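Local coordinates for protein putative sulfurtransferase DsrE (Allochromatium vinosum, PDB 2HY5) that probably acts as a sulfurtransferase and sulfur carrier, and could take part in the oxidation of intracellular sulfur, at residues P11-Q22 with R58-L67. Residues are numbered along the deposited sequence; the frame is centred on the assembly and turned at random.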
loop_
_atom_site.group_PDB
_atom_site.type_symbol
_atom_site.label_atom_id
_atom_site.label_comp_id
_atom_site.label_asym_id
_atom_site.label_seq_id
_atom_site.Cartn_x
_atom_site.Cartn_y
_atom_site.Cartn_z
ATOM N N PRO A 11 4.090 -2.965 10.884
ATOM C CA PRO A 11 5.531 -2.751 11.025
ATOM C C PRO A 11 6.324 -3.320 9.848
ATOM O O PRO A 11 5.961 -4.351 9.280
ATOM C CB PRO A 11 5.851 -3.453 12.341
ATOM C CG PRO A 11 4.873 -4.597 12.344
ATOM C CD PRO A 11 3.600 -3.945 11.871
ATOM N N TYR A 12 7.395 -2.618 9.488
ATOM C CA TYR A 12 8.304 -3.004 8.407
ATOM C C TYR A 12 7.767 -2.875 6.987
ATOM O O TYR A 12 8.451 -2.329 6.125
ATOM C CB TYR A 12 8.826 -4.432 8.630
ATOM C CG TYR A 12 9.517 -4.609 9.969
ATOM C CD1 TYR A 12 8.859 -5.210 11.037
ATOM C CD2 TYR A 12 10.801 -4.110 10.182
ATOM C CE1 TYR A 12 9.460 -5.307 12.296
ATOM C CE2 TYR A 12 11.414 -4.199 11.431
ATOM C CZ TYR A 12 10.735 -4.797 12.483
ATOM O OH TYR A 12 11.319 -4.881 13.722
ATOM N N GLN A 13 6.553 -3.364 6.742
ATOM C CA GLN A 13 5.962 -3.296 5.402
ATOM C C GLN A 13 5.946 -1.860 4.883
ATOM O O GLN A 13 6.235 -1.613 3.719
ATOM C CB GLN A 13 4.534 -3.847 5.419
ATOM C CG GLN A 13 3.880 -3.929 4.034
ATOM C CD GLN A 13 4.123 -5.254 3.332
ATOM O OE1 GLN A 13 4.930 -6.074 3.773
ATOM N NE2 GLN A 13 3.417 -5.471 2.228
ATOM N N HIS A 14 5.584 -0.924 5.753
ATOM C CA HIS A 14 5.540 0.493 5.403
ATOM C C HIS A 14 6.313 1.286 6.448
ATOM O O HIS A 14 6.373 0.897 7.616
ATOM C CB HIS A 14 4.094 0.992 5.348
ATOM C CG HIS A 14 3.287 0.391 4.240
ATOM N ND1 HIS A 14 2.550 -0.764 4.392
ATOM C CD2 HIS A 14 3.103 0.786 2.955
ATOM C CE1 HIS A 14 1.944 -1.054 3.254
ATOM N NE2 HIS A 14 2.262 -0.129 2.367
ATOM N N GLN A 15 6.902 2.403 6.034
ATOM C CA GLN A 15 7.688 3.227 6.949
ATOM C C GLN A 15 6.847 3.984 7.976
ATOM O O GLN A 15 7.382 4.519 8.946
ATOM C CB GLN A 15 8.527 4.221 6.147
ATOM C CG GLN A 15 9.580 4.945 6.977
ATOM C CD GLN A 15 10.355 5.962 6.169
ATOM O OE1 GLN A 15 10.306 5.969 4.936
ATOM N NE2 GLN A 15 11.089 6.826 6.863
ATOM N N ALA A 16 5.535 4.013 7.766
ATOM C CA ALA A 16 4.608 4.715 8.655
ATOM C C ALA A 16 4.910 4.565 10.147
ATOM O O ALA A 16 5.059 5.561 10.850
ATOM C CB ALA A 16 3.173 4.270 8.372
ATOM N N SER A 17 4.994 3.330 10.632
ATOM C CA SER A 17 5.262 3.104 12.047
ATOM C C SER A 17 6.593 3.727 12.490
ATOM O O SER A 17 6.691 4.277 13.584
ATOM C CB SER A 17 5.260 1.604 12.355
ATOM O OG SER A 17 5.350 1.390 13.756
ATOM N N ASP A 18 7.615 3.633 11.644
ATOM C CA ASP A 18 8.925 4.203 11.964
ATOM C C ASP A 18 8.855 5.728 11.997
ATOM O O ASP A 18 9.423 6.374 12.877
ATOM C CB ASP A 18 9.962 3.775 10.924
ATOM C CG ASP A 18 10.379 2.330 11.078
ATOM O OD1 ASP A 18 11.152 2.024 12.012
ATOM O OD2 ASP A 18 9.919 1.501 10.264
ATOM N N SER A 19 8.163 6.298 11.021
ATOM C CA SER A 19 8.030 7.748 10.959
ATOM C C SER A 19 7.282 8.253 12.186
ATOM O O SER A 19 7.643 9.280 12.768
ATOM C CB SER A 19 7.285 8.157 9.689
ATOM O OG SER A 19 8.032 7.800 8.542
ATOM N N ALA A 20 6.239 7.527 12.572
ATOM C CA ALA A 20 5.437 7.902 13.731
ATOM C C ALA A 20 6.287 7.827 14.990
ATOM O O ALA A 20 6.186 8.678 15.870
ATOM C CB ALA A 20 4.225 6.980 13.849
ATOM N N TYR A 21 7.123 6.800 15.076
ATOM C CA TYR A 21 7.999 6.636 16.230
ATOM C C TYR A 21 8.977 7.805 16.348
ATOM O O TYR A 21 9.124 8.406 17.420
ATOM C CB TYR A 21 8.787 5.330 16.125
ATOM C CG TYR A 21 9.861 5.228 17.179
ATOM C CD1 TYR A 21 9.547 4.868 18.491
ATOM C CD2 TYR A 21 11.175 5.578 16.885
ATOM C CE1 TYR A 21 10.524 4.864 19.485
ATOM C CE2 TYR A 21 12.153 5.586 17.868
ATOM C CZ TYR A 21 11.824 5.228 19.165
ATOM O OH TYR A 21 12.805 5.234 20.132
ATOM N N GLN A 22 9.651 8.130 15.247
ATOM C CA GLN A 22 10.616 9.228 15.264
ATOM C C GLN A 22 9.935 10.555 15.578
ATOM O O GLN A 22 10.505 11.401 16.262
ATOM C CB GLN A 22 11.365 9.312 13.925
ATOM C CG GLN A 22 12.138 8.040 13.563
ATOM C CD GLN A 22 13.274 7.720 14.527
ATOM O OE1 GLN A 22 13.754 6.582 14.591
ATOM N NE2 GLN A 22 13.719 8.723 15.265
ATOM N N ARG A 58 16.422 -2.288 13.669
ATOM C CA ARG A 58 15.510 -1.946 14.749
ATOM C C ARG A 58 14.376 -2.938 14.983
ATOM O O ARG A 58 13.885 -3.592 14.059
ATOM C CB ARG A 58 14.936 -0.534 14.542
ATOM C CG ARG A 58 13.698 -0.432 13.653
ATOM C CD ARG A 58 13.986 -0.720 12.193
ATOM N NE ARG A 58 12.832 -0.418 11.349
ATOM C CZ ARG A 58 12.690 -0.833 10.093
ATOM N NH1 ARG A 58 13.631 -1.576 9.526
ATOM N NH2 ARG A 58 11.604 -0.507 9.404
ATOM N N HIS A 59 13.985 -3.038 16.248
ATOM C CA HIS A 59 12.905 -3.909 16.688
ATOM C C HIS A 59 11.758 -2.935 16.937
ATOM O O HIS A 59 11.647 -2.347 18.007
ATOM C CB HIS A 59 13.301 -4.615 17.990
ATOM C CG HIS A 59 12.412 -5.764 18.352
ATOM N ND1 HIS A 59 11.046 -5.642 18.490
ATOM C CD2 HIS A 59 12.699 -7.063 18.617
ATOM C CE1 HIS A 59 10.530 -6.811 18.824
ATOM N NE2 HIS A 59 11.514 -7.690 18.907
ATOM N N ILE A 60 10.919 -2.752 15.928
ATOM C CA ILE A 60 9.813 -1.814 16.027
ATOM C C ILE A 60 8.904 -1.970 17.244
ATOM O O ILE A 60 8.617 -0.994 17.936
ATOM C CB ILE A 60 8.959 -1.863 14.752
ATOM C CG1 ILE A 60 9.814 -1.430 13.558
ATOM C CG2 ILE A 60 7.739 -0.970 14.909
ATOM C CD1 ILE A 60 9.106 -1.506 12.215
ATOM N N VAL A 61 8.448 -3.185 17.513
ATOM C CA VAL A 61 7.560 -3.386 18.646
ATOM C C VAL A 61 8.220 -3.054 19.976
ATOM O O VAL A 61 7.651 -2.313 20.776
ATOM C CB VAL A 61 7.030 -4.829 18.694
ATOM C CG1 VAL A 61 6.056 -4.987 19.865
ATOM C CG2 VAL A 61 6.335 -5.160 17.377
ATOM N N ASN A 62 9.410 -3.598 20.216
ATOM C CA ASN A 62 10.097 -3.341 21.476
ATOM C C ASN A 62 10.479 -1.880 21.635
ATOM O O ASN A 62 10.473 -1.349 22.743
ATOM C CB ASN A 62 11.346 -4.216 21.608
ATOM C CG ASN A 62 11.004 -5.665 21.896
ATOM O OD1 ASN A 62 9.883 -5.981 22.295
ATOM N ND2 ASN A 62 11.974 -6.552 21.708
ATOM N N ARG A 63 10.807 -1.238 20.521
ATOM C CA ARG A 63 11.190 0.166 20.531
ATOM C C ARG A 63 10.002 1.029 20.961
ATOM O O ARG A 63 10.155 1.962 21.748
ATOM C CB ARG A 63 11.675 0.562 19.142
ATOM C CG ARG A 63 12.237 1.958 19.054
ATOM C CD ARG A 63 12.495 2.318 17.602
ATOM N NE ARG A 63 13.906 2.227 17.248
ATOM C CZ ARG A 63 14.388 2.549 16.051
ATOM N NH1 ARG A 63 13.563 2.975 15.101
ATOM N NH2 ARG A 63 15.691 2.460 15.807
ATOM N N TRP A 64 8.816 0.717 20.444
ATOM C CA TRP A 64 7.606 1.446 20.825
ATOM C C TRP A 64 7.355 1.206 22.313
ATOM O O TRP A 64 7.003 2.121 23.055
ATOM C CB TRP A 64 6.392 0.939 20.040
ATOM C CG TRP A 64 6.074 1.706 18.785
ATOM C CD1 TRP A 64 6.017 1.208 17.514
ATOM C CD2 TRP A 64 5.729 3.095 18.684
ATOM N NE1 TRP A 64 5.660 2.197 16.628
ATOM C CE2 TRP A 64 5.477 3.368 17.320
ATOM C CE3 TRP A 64 5.611 4.139 19.613
ATOM C CZ2 TRP A 64 5.108 4.638 16.865
ATOM C CZ3 TRP A 64 5.244 5.403 19.157
ATOM C CH2 TRP A 64 4.999 5.639 17.795
ATOM N N ALA A 65 7.533 -0.038 22.744
ATOM C CA ALA A 65 7.307 -0.394 24.141
ATOM C C ALA A 65 8.265 0.341 25.074
ATOM O O ALA A 65 7.876 0.765 26.167
ATOM C CB ALA A 65 7.448 -1.897 24.326
ATOM N N GLU A 66 9.515 0.490 24.645
ATOM C CA GLU A 66 10.510 1.189 25.450
ATOM C C GLU A 66 10.141 2.665 25.557
ATOM O O GLU A 66 10.291 3.280 26.615
ATOM C CB GLU A 66 11.900 1.033 24.827
ATOM C CG GLU A 66 12.383 -0.410 24.780
ATOM C CD GLU A 66 13.693 -0.574 24.036
ATOM O OE1 GLU A 66 13.754 -0.201 22.846
ATOM O OE2 GLU A 66 14.663 -1.077 24.641
ATOM N N LEU A 67 9.648 3.232 24.462
ATOM C CA LEU A 67 9.257 4.633 24.466
ATOM C C LEU A 67 8.064 4.821 25.396
ATOM O O LEU A 67 7.994 5.793 26.149
ATOM C CB LEU A 67 8.878 5.089 23.059
ATOM C CG LEU A 67 8.723 6.604 22.918
ATOM C CD1 LEU A 67 10.087 7.262 23.046
ATOM C CD2 LEU A 67 8.092 6.937 21.569
HETATM O O HOH W 1 9.277 -5.725 15.948
HETATM O O HOH W 2 11.109 -1.652 6.698
HETATM O O HOH W 3 11.040 2.471 14.763
HETATM O O HOH W 4 12.453 3.678 22.151
HETATM O O HOH W 5 13.018 4.322 12.729
#
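Three groups grip the hydroxyl of Tyr12: it donates to Arg58 O (OH to O, 2.9 Å), accepts the backbone N-H of Ile60, the first residue of helix 60-71, along a nearly straight line (162°), and accepts a proton from a water that is itself held by Val61 N. The phenol thus satisfies one amide at the helix start directly and the next, that of Val61, through the water, where no preceding turn supplies carbonyls. Ile60 CD1 sits over the centre of the Tyr12 ring, 3.5 Å from its centroid, and also touches Pro11 CB. A phenylalanine in place of Tyr12 would lack the hydroxyl and would probably leave Ile60 N and Arg58 O without their shared mate. Beside the ring, the Arg58 chain, bent at its second torsion, carries its guanidinium side-on to Asp18 in a two-pronged salt bridge, NE to OD1 and, at 2.8 Å, Arg58 NH2 to Asp18 OD2, while Tyr12 CD2 lies over one guanidinium face. Both bonds reach the carboxylate on its syn sides yet well out of its plane.

Helices 16-29 and 60-71 belong to the alpha/beta fold built on a parallel sheet, and their facing segments run nearly parallel, 22° apart. Between them Trp64 NE1 donates in the indole plane to Ser17 OG (3.0 Å), a hydroxyl that also bonds Asn46. Tyr21 turns its edge to the face of the Trp64 six-membered ring, planes at 89°. Its own face receives the Arg63 aliphatic chain, CD lying 3.4 Å from the Tyr21 ring centroid, and Leu67 CD2 adds an apolar contact at CE1. One water bridges Arg63 NH1 to Asp18 OD1, whereas Arg63 NH2 bonds Gly61 O of the neighbouring DsrF chain.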